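Local coordinates for glucose-binding protein (Thermus thermophilus HB27, PDB 2B3F) that binds glucose or galactose as the extracytoplasmic solute-binding protein of what is probably a sugar transport system, at residues F63-G68 with S277-L282; D83-F88 with G109-V114; V116-S121 with F273-D278. One frame throughout, in Å; residues are numbered along the deposited sequence.

Contact 1 (F63-G68 with S277-L282). With GAL (beta-D-galactopyranose), chain G.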
# COMPACT_ATOMS: atom_id res chain seq x y z
N PHE A 63 -5.98 -13.51 -8.21
CA PHE A 63 -6.44 -12.42 -7.34
C PHE A 63 -5.29 -11.52 -6.90
O PHE A 63 -4.14 -11.96 -6.68
CB PHE A 63 -7.23 -12.95 -6.14
CG PHE A 63 -6.45 -13.87 -5.23
CD1 PHE A 63 -5.60 -13.38 -4.25
CD2 PHE A 63 -6.63 -15.25 -5.33
CE1 PHE A 63 -4.90 -14.24 -3.40
CE2 PHE A 63 -5.95 -16.11 -4.48
CZ PHE A 63 -5.09 -15.61 -3.51
N GLN A 64 -5.61 -10.24 -6.81
CA GLN A 64 -4.69 -9.26 -6.28
C GLN A 64 -4.33 -9.61 -4.83
O GLN A 64 -5.19 -9.87 -3.99
CB GLN A 64 -5.33 -7.88 -6.32
CG GLN A 64 -4.45 -6.77 -5.84
CD GLN A 64 -5.19 -5.42 -5.73
OE1 GLN A 64 -6.33 -5.31 -6.16
NE2 GLN A 64 -4.53 -4.43 -5.17
N VAL A 65 -3.03 -9.64 -4.56
CA VAL A 65 -2.54 -10.00 -3.24
C VAL A 65 -1.21 -9.32 -2.98
O VAL A 65 -0.37 -9.18 -3.86
CB VAL A 65 -2.43 -11.53 -3.09
CG1 VAL A 65 -1.49 -12.12 -4.13
CG2 VAL A 65 -2.04 -11.94 -1.66
N HIS A 66 -1.03 -8.89 -1.75
CA HIS A 66 0.18 -8.23 -1.38
C HIS A 66 1.34 -9.19 -1.16
O HIS A 66 1.22 -10.18 -0.45
CB HIS A 66 -0.01 -7.42 -0.09
CG HIS A 66 -0.82 -6.18 -0.29
ND1 HIS A 66 -1.91 -5.88 0.50
CD2 HIS A 66 -0.71 -5.18 -1.18
CE1 HIS A 66 -2.42 -4.73 0.11
NE2 HIS A 66 -1.71 -4.27 -0.90
N ALA A 67 2.48 -8.84 -1.72
CA ALA A 67 3.70 -9.60 -1.47
C ALA A 67 4.08 -9.50 0.01
O ALA A 67 3.99 -8.42 0.61
CB ALA A 67 4.84 -9.09 -2.33
N GLY A 68 4.50 -10.63 0.57
CA GLY A 68 4.96 -10.68 1.95
C GLY A 68 4.03 -11.55 2.79
O GLY A 68 3.45 -12.51 2.30
N SER A 277 3.78 -4.27 -2.45
CA SER A 277 3.75 -4.71 -3.84
C SER A 277 2.49 -5.50 -4.11
O SER A 277 2.19 -6.45 -3.41
CB SER A 277 4.99 -5.56 -4.16
OG SER A 277 4.91 -6.06 -5.48
N ASP A 278 1.74 -5.05 -5.12
CA ASP A 278 0.60 -5.76 -5.63
C ASP A 278 1.11 -6.88 -6.53
O ASP A 278 2.00 -6.65 -7.35
CB ASP A 278 -0.30 -4.82 -6.43
CG ASP A 278 -0.94 -3.73 -5.55
OD1 ASP A 278 -1.56 -4.13 -4.54
OD2 ASP A 278 -0.81 -2.54 -5.88
N SER A 279 0.57 -8.08 -6.34
CA SER A 279 0.99 -9.27 -7.06
C SER A 279 -0.21 -10.14 -7.41
O SER A 279 -1.30 -9.98 -6.83
CB SER A 279 2.05 -10.02 -6.23
OG SER A 279 1.50 -10.74 -5.15
N PHE A 280 -0.02 -11.06 -8.35
CA PHE A 280 -1.03 -12.03 -8.74
C PHE A 280 -0.42 -13.42 -8.71
O PHE A 280 0.71 -13.59 -9.16
CB PHE A 280 -1.55 -11.74 -10.14
CG PHE A 280 -2.44 -10.52 -10.22
CD1 PHE A 280 -3.81 -10.63 -10.02
CD2 PHE A 280 -1.90 -9.28 -10.51
CE1 PHE A 280 -4.63 -9.50 -10.08
CE2 PHE A 280 -2.71 -8.15 -10.58
CZ PHE A 280 -4.09 -8.27 -10.36
N GLY A 281 -1.20 -14.39 -8.24
CA GLY A 281 -0.79 -15.79 -8.28
C GLY A 281 -1.76 -16.67 -9.02
O GLY A 281 -2.63 -16.20 -9.76
N LEU A 282 -1.62 -17.97 -8.77
CA LEU A 282 -2.40 -18.98 -9.46
C LEU A 282 -3.04 -19.90 -8.43
O LEU A 282 -2.41 -20.83 -7.94
CB LEU A 282 -1.49 -19.77 -10.41
CG LEU A 282 -2.20 -20.81 -11.29
CD1 LEU A 282 -3.19 -20.13 -12.22
CD2 LEU A 282 -1.19 -21.58 -12.12
C1 GAL G . -3.32 -0.90 -1.46
C2 GAL G . -3.02 -1.50 -2.84
C3 GAL G . -2.98 -0.43 -3.93
C4 GAL G . -4.24 0.44 -3.90
C5 GAL G . -4.48 0.90 -2.44
C6 GAL G . -5.73 1.77 -2.24
O1 GAL G . -3.42 -1.89 -0.49
O2 GAL G . -1.79 -2.24 -2.78
O3 GAL G . -2.86 -1.04 -5.21
O4 GAL G . -5.29 -0.32 -4.41
O5 GAL G . -4.56 -0.19 -1.55
O6 GAL G . -6.89 1.01 -2.37
O HOH W 1 -3.50 -14.51 -6.69
O HOH W 2 3.19 -5.76 0.06
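Val65 and Ser279 form the tight centre of this contact, an antiparallel hydrogen-bonded pair. Val65 N donates to Ser279 O at 2.9 Å, and Ser279 N donates back to Val65 O. The Ser279 hydroxyl adds a third bond. Its OG sits between the backbone N and the carbonyl carbon (chi1 76°), which turns Ser279 OG back onto Val65 O at 2.8 Å. It comes from above the carbonyl plane, so Val65 O is gripped by two donors. OG also touches Val65 CG1 and bonds to Ser113. Two residues on, Ala67 N donates to Ser277 O nearly along the C=O axis, with an N-H...O angle of 169°. The strands are 62-66 and 272-280, neighbours in the sheet of one lobe of a periplasmic binding protein. Their sugar-side ends enter the galactose pocket. Here Gln64, His66 and Asp278 point from the same face of the sheet. Gln64 runs extended, its CG anti to the backbone N, and Gln64 NE2 meets Asp278 OD1 at 3.1 Å. The donor stands above the carboxylate plane, and the amide and carboxylate planes are 81° apart. Gln64 OE1 takes Trp8 N. Asp278 reaches two sugar hydroxyls: OD1 accepts from galactose O2 and OD2 from O3, each at 2.6 Å. His66 NE2 donates to the same O2 at 2.8 Å, while Glu70 holds ND1 and so helps fix the ring's rotation. The other end is looser. The Phe280 ring lies off-centre against Gln64 CA in a CH-pi contact. Beyond it the chains part, and direct backbone bonding gives way to water. Water 1 donates to Phe63 O and accepts from Gly281 N at 2.8 Å, and it sits over one face of the Phe63 ring.

Contact 2 (D83-F88 with G109-V114)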
# COMPACT_ATOMS: atom_id res chain seq x y z
N ASP A 83 2.64 -23.43 -6.87
CA ASP A 83 4.03 -23.00 -6.89
C ASP A 83 4.38 -22.54 -8.29
O ASP A 83 4.14 -23.27 -9.26
CB ASP A 83 4.90 -24.20 -6.47
CG ASP A 83 6.37 -23.88 -6.36
OD1 ASP A 83 6.82 -22.75 -6.62
OD2 ASP A 83 7.12 -24.83 -6.00
N LEU A 84 4.93 -21.33 -8.40
CA LEU A 84 5.23 -20.69 -9.67
C LEU A 84 6.72 -20.76 -10.04
O LEU A 84 7.14 -20.10 -10.99
CB LEU A 84 4.80 -19.22 -9.63
CG LEU A 84 3.34 -18.96 -9.24
CD1 LEU A 84 3.07 -17.45 -9.23
CD2 LEU A 84 2.40 -19.64 -10.22
N SER A 85 7.51 -21.54 -9.31
CA SER A 85 8.96 -21.64 -9.55
C SER A 85 9.31 -21.92 -11.02
O SER A 85 10.18 -21.25 -11.59
CB SER A 85 9.57 -22.70 -8.63
OG SER A 85 9.40 -22.35 -7.25
N ALA A 86 8.61 -22.87 -11.64
CA ALA A 86 8.90 -23.24 -13.05
C ALA A 86 8.62 -22.10 -14.00
O ALA A 86 9.37 -21.84 -14.94
CB ALA A 86 8.09 -24.47 -13.44
N LEU A 87 7.51 -21.39 -13.74
CA LEU A 87 7.17 -20.21 -14.52
C LEU A 87 8.23 -19.13 -14.36
O LEU A 87 8.61 -18.48 -15.32
CB LEU A 87 5.78 -19.68 -14.12
CG LEU A 87 5.27 -18.49 -14.90
CD1 LEU A 87 5.09 -18.84 -16.36
CD2 LEU A 87 3.93 -18.05 -14.27
N PHE A 88 8.71 -18.93 -13.13
CA PHE A 88 9.77 -17.97 -12.87
C PHE A 88 11.02 -18.32 -13.68
O PHE A 88 11.65 -17.45 -14.27
CB PHE A 88 10.09 -17.86 -11.37
CG PHE A 88 9.27 -16.80 -10.67
CD1 PHE A 88 7.92 -17.01 -10.41
CD2 PHE A 88 9.85 -15.60 -10.29
CE1 PHE A 88 7.15 -16.02 -9.78
CE2 PHE A 88 9.08 -14.60 -9.67
CZ PHE A 88 7.74 -14.82 -9.42
N GLY A 109 10.54 -23.17 -0.14
CA GLY A 109 11.01 -23.70 -1.42
C GLY A 109 10.18 -23.34 -2.65
O GLY A 109 10.53 -23.73 -3.77
N GLY A 110 9.08 -22.61 -2.46
CA GLY A 110 8.20 -22.22 -3.55
C GLY A 110 8.21 -20.72 -3.74
O GLY A 110 8.73 -19.99 -2.91
N ILE A 111 7.66 -20.28 -4.87
CA ILE A 111 7.49 -18.86 -5.19
C ILE A 111 6.02 -18.73 -5.57
O ILE A 111 5.52 -19.50 -6.40
CB ILE A 111 8.40 -18.41 -6.35
CG1 ILE A 111 9.86 -18.64 -5.98
CG2 ILE A 111 8.19 -16.95 -6.62
CD1 ILE A 111 10.84 -18.34 -7.08
N TRP A 112 5.30 -17.78 -4.95
CA TRP A 112 3.84 -17.90 -4.85
C TRP A 112 3.02 -16.82 -5.54
O TRP A 112 1.79 -16.96 -5.63
CB TRP A 112 3.45 -18.05 -3.37
CG TRP A 112 4.16 -19.20 -2.71
CD1 TRP A 112 5.26 -19.13 -1.92
CD2 TRP A 112 3.83 -20.59 -2.84
NE1 TRP A 112 5.63 -20.41 -1.51
CE2 TRP A 112 4.77 -21.31 -2.07
CE3 TRP A 112 2.83 -21.29 -3.53
CZ2 TRP A 112 4.75 -22.71 -1.98
CZ3 TRP A 112 2.79 -22.67 -3.43
CH2 TRP A 112 3.75 -23.36 -2.65
N SER A 113 3.66 -15.77 -6.03
CA SER A 113 2.95 -14.75 -6.81
C SER A 113 3.93 -13.97 -7.69
O SER A 113 5.16 -14.11 -7.55
CB SER A 113 2.17 -13.78 -5.91
OG SER A 113 3.07 -12.98 -5.19
N VAL A 114 3.38 -13.16 -8.58
CA VAL A 114 4.14 -12.36 -9.52
C VAL A 114 3.88 -10.89 -9.23
O VAL A 114 2.74 -10.43 -9.41
CB VAL A 114 3.74 -12.66 -10.97
CG1 VAL A 114 4.62 -11.88 -11.96
CG2 VAL A 114 3.75 -14.17 -11.22
O HOH W 3 9.72 -25.28 -5.95
O HOH W 4 11.85 -22.09 -6.21
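Asp83 OD1 is gripped by three donors. Ser85 OG meets the syn lone pair of Asp83 OD1 at 2.7 Å. Ser85 N (3.0 Å) and Ile111 N (3.1 Å) reach Asp83 OD1 from above the carboxylate plane. The bond from Ser85 N makes an Asx turn just ahead of helix 85-91. The Asp83 CG is anti to the backbone N (chi1 -176°), which carries OD1 across to the strand. Such a concentration of donors would be expected to stabilise the negative charge. Water 3 donates to both Asp83 OD2 and Gly109 O and so bridges them. Water 4 similarly joins Ser85 OG to Gly109 O. On the next residue Leu84 N donates to Ile111 O at 2.8 Å, nearly along the C=O axis. Apolar packing follows. Ile111 CG2 rests over one face of the Phe88 ring, 3.6 Å from its centroid, offset toward the rim. Ser113 O lies at the ring's edge, 3.3 Å from Phe88 CZ; this buried carbonyl has no hydrogen-bond partner in the model. Leu84 CD1 touches Val114 CG2 at 3.9 Å. The Trp112 ring turns back over Gly110, covering its carbonyl carbon with one face, and its CZ3 touches the Asp83 backbone. Helix 85-91 thus lies against strand 110-115, with helix 99-105 beside Phe88 and Ile111, helix 289-299 beside Leu84 and Val114, and helix 69-76 against Trp112.

Contact 3 (V116-S121 with F273-D278). With GAL (beta-D-galactopyranose), chain G.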
# COMPACT_ATOMS: atom_id res chain seq x y z
N VAL A 116 3.56 -6.98 -9.72
CA VAL A 116 3.29 -6.09 -10.85
C VAL A 116 3.84 -4.69 -10.65
O VAL A 116 3.99 -3.94 -11.61
CB VAL A 116 1.79 -6.06 -11.21
CG1 VAL A 116 0.95 -5.41 -10.14
CG2 VAL A 116 1.58 -5.34 -12.57
N ASN A 117 4.13 -4.33 -9.40
CA ASN A 117 4.50 -2.98 -9.07
C ASN A 117 5.23 -2.88 -7.74
O ASN A 117 5.43 -3.89 -7.03
CB ASN A 117 3.25 -2.07 -9.07
CG ASN A 117 2.28 -2.40 -7.93
OD1 ASN A 117 2.57 -3.20 -7.07
ND2 ASN A 117 1.11 -1.75 -7.95
N ILE A 118 5.62 -1.67 -7.43
CA ILE A 118 6.04 -1.26 -6.10
C ILE A 118 5.29 0.05 -5.79
O ILE A 118 5.38 1.02 -6.54
CB ILE A 118 7.56 -0.99 -6.01
CG1 ILE A 118 8.37 -2.26 -6.34
CG2 ILE A 118 7.94 -0.44 -4.66
CD1 ILE A 118 8.30 -3.36 -5.32
N HIS A 119 4.52 0.05 -4.69
CA HIS A 119 4.00 1.29 -4.14
C HIS A 119 4.80 1.68 -2.89
O HIS A 119 5.39 0.83 -2.20
CB HIS A 119 2.51 1.18 -3.75
CG HIS A 119 1.52 1.46 -4.85
ND1 HIS A 119 1.37 2.69 -5.45
CD2 HIS A 119 0.56 0.66 -5.40
CE1 HIS A 119 0.38 2.63 -6.33
NE2 HIS A 119 -0.12 1.41 -6.32
N ARG A 120 4.79 2.97 -2.60
CA ARG A 120 5.38 3.54 -1.39
C ARG A 120 4.25 4.01 -0.47
O ARG A 120 3.34 4.73 -0.92
CB ARG A 120 6.22 4.75 -1.75
CG ARG A 120 7.02 5.27 -0.59
CD ARG A 120 7.99 6.33 -1.04
NE ARG A 120 8.86 6.74 0.04
CZ ARG A 120 9.89 7.56 -0.11
NH1 ARG A 120 10.15 8.06 -1.30
NH2 ARG A 120 10.66 7.87 0.91
N SER A 121 4.35 3.64 0.80
CA SER A 121 3.36 4.00 1.79
C SER A 121 3.61 5.41 2.37
O SER A 121 2.65 6.18 2.55
CB SER A 121 3.35 2.97 2.93
OG SER A 121 2.48 3.41 3.97
N PHE A 273 12.15 4.01 2.48
CA PHE A 273 11.07 3.77 1.52
C PHE A 273 10.30 2.61 2.12
O PHE A 273 10.80 1.49 2.21
CB PHE A 273 11.70 3.43 0.16
CG PHE A 273 10.74 3.31 -1.01
CD1 PHE A 273 10.92 4.09 -2.14
CD2 PHE A 273 9.75 2.34 -1.04
CE1 PHE A 273 10.10 3.97 -3.26
CE2 PHE A 273 8.92 2.20 -2.17
CZ PHE A 273 9.09 3.02 -3.28
N MET A 274 9.09 2.90 2.60
CA MET A 274 8.22 1.85 3.14
C MET A 274 7.40 1.30 1.98
O MET A 274 6.51 1.98 1.45
CB MET A 274 7.29 2.39 4.24
CG MET A 274 6.40 1.30 4.78
SD MET A 274 5.32 1.86 6.13
CE MET A 274 6.41 1.78 7.50
N MET A 275 7.74 0.08 1.56
CA MET A 275 7.19 -0.47 0.33
C MET A 275 6.03 -1.41 0.57
O MET A 275 5.82 -1.92 1.69
CB MET A 275 8.28 -1.20 -0.48
CG MET A 275 8.85 -2.42 0.19
SD MET A 275 7.88 -3.95 0.08
CE MET A 275 7.97 -4.33 -1.68
N LEU A 276 5.29 -1.65 -0.51
CA LEU A 276 4.35 -2.74 -0.65
C LEU A 276 4.35 -3.12 -2.13
O LEU A 276 4.84 -2.34 -2.96
CB LEU A 276 2.93 -2.31 -0.21
CG LEU A 276 2.38 -1.09 -0.95
CD1 LEU A 276 1.04 -1.38 -1.60
CD2 LEU A 276 2.36 0.18 -0.08
N SER A 277 3.78 -4.27 -2.45
CA SER A 277 3.75 -4.71 -3.84
C SER A 277 2.49 -5.50 -4.11
O SER A 277 2.19 -6.45 -3.41
CB SER A 277 4.99 -5.56 -4.16
OG SER A 277 4.91 -6.06 -5.48
N ASP A 278 1.74 -5.05 -5.12
CA ASP A 278 0.60 -5.76 -5.63
C ASP A 278 1.11 -6.88 -6.53
O ASP A 278 2.00 -6.65 -7.35
CB ASP A 278 -0.30 -4.82 -6.43
CG ASP A 278 -0.94 -3.73 -5.55
OD1 ASP A 278 -1.56 -4.13 -4.54
OD2 ASP A 278 -0.81 -2.54 -5.88
C1 GAL G . -3.32 -0.90 -1.46
C2 GAL G . -3.02 -1.50 -2.84
C3 GAL G . -2.98 -0.43 -3.93
C4 GAL G . -4.24 0.44 -3.90
C5 GAL G . -4.48 0.90 -2.44
C6 GAL G . -5.73 1.77 -2.24
O1 GAL G . -3.42 -1.89 -0.49
O2 GAL G . -1.79 -2.24 -2.78
O3 GAL G . -2.86 -1.04 -5.21
O4 GAL G . -5.29 -0.32 -4.41
O5 GAL G . -4.56 -0.19 -1.55
O6 GAL G . -6.89 1.01 -2.37
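The galactose pocket of this periplasmic binding protein is lined here by two antiparallel strand segments, 119-120 and the 273-276 part of strand 272-280. His119, Leu276 and Asp278 belong to the pocket. His119 and Leu276 form a hydrogen-bonded pair: His119 N to Leu276 O and Leu276 N to His119 O, both 3.0 Å. Their side chains share a face, and His119 CB packs on Leu276 CG. Leu276 CD1 reaches the sugar at O2. The His119 ring turns its edge to Asp278 OD2, with CD2 nearest. Asp243 and Lys312 hold its two nitrogens. Asn117 is the second-shell residue that positions Asp278. Its CG takes the crowded place between the backbone N and the carbonyl carbon (chi1 67°). From there Asn117 OD1 accepts from Asp278 N at 2.8 Å, and Asn117 ND2 donates to Asp278 OD2 at 2.9 Å. The latter bond is straight, 171° at the hydrogen, and uses the anti lone pair of OD2. This donor would be expected to help keep the carboxylate charged. Ser277 OG donates to Asn117 O at 2.7 Å, in the carbonyl plane. Further from the sugar, Ser121 N meets Met274 O at 2.8 Å, nearly along its C=O axis. Ile118 CG2 touches the Phe273 ring. Arg120 is extended, and its guanidinium is nearly parallel to that ring, at 13°. Its NH2 donates to Val272 O, and NH1 forms a salt bridge with Asp336. Arg120 CD lies over the centre of the Phe273 ring, 3.9 Å from its centroid.

In the fold
From the N terminus the chain first passes 63-68, which opens the long loop that contact 1 closes at 277-282. Within that loop contact 2 closes a short excursion, from 83-88 back to 109-114. Contact 2 has closed before 116-121 opens the loop of contact 3, so the two follow in series. Contact 3 ends at 273-278; contacts 1 and 3 thus finish on the same strand and share Ser277 and Asp278. Strand 272-280 is therefore the common element. It pairs with 62-66, 110-115 and 119-120, and Val114 N bonds to Phe280 O between contacts 2 and 1. Contacts 1 and 3 both touch the galactose; contact 2 lies farther out.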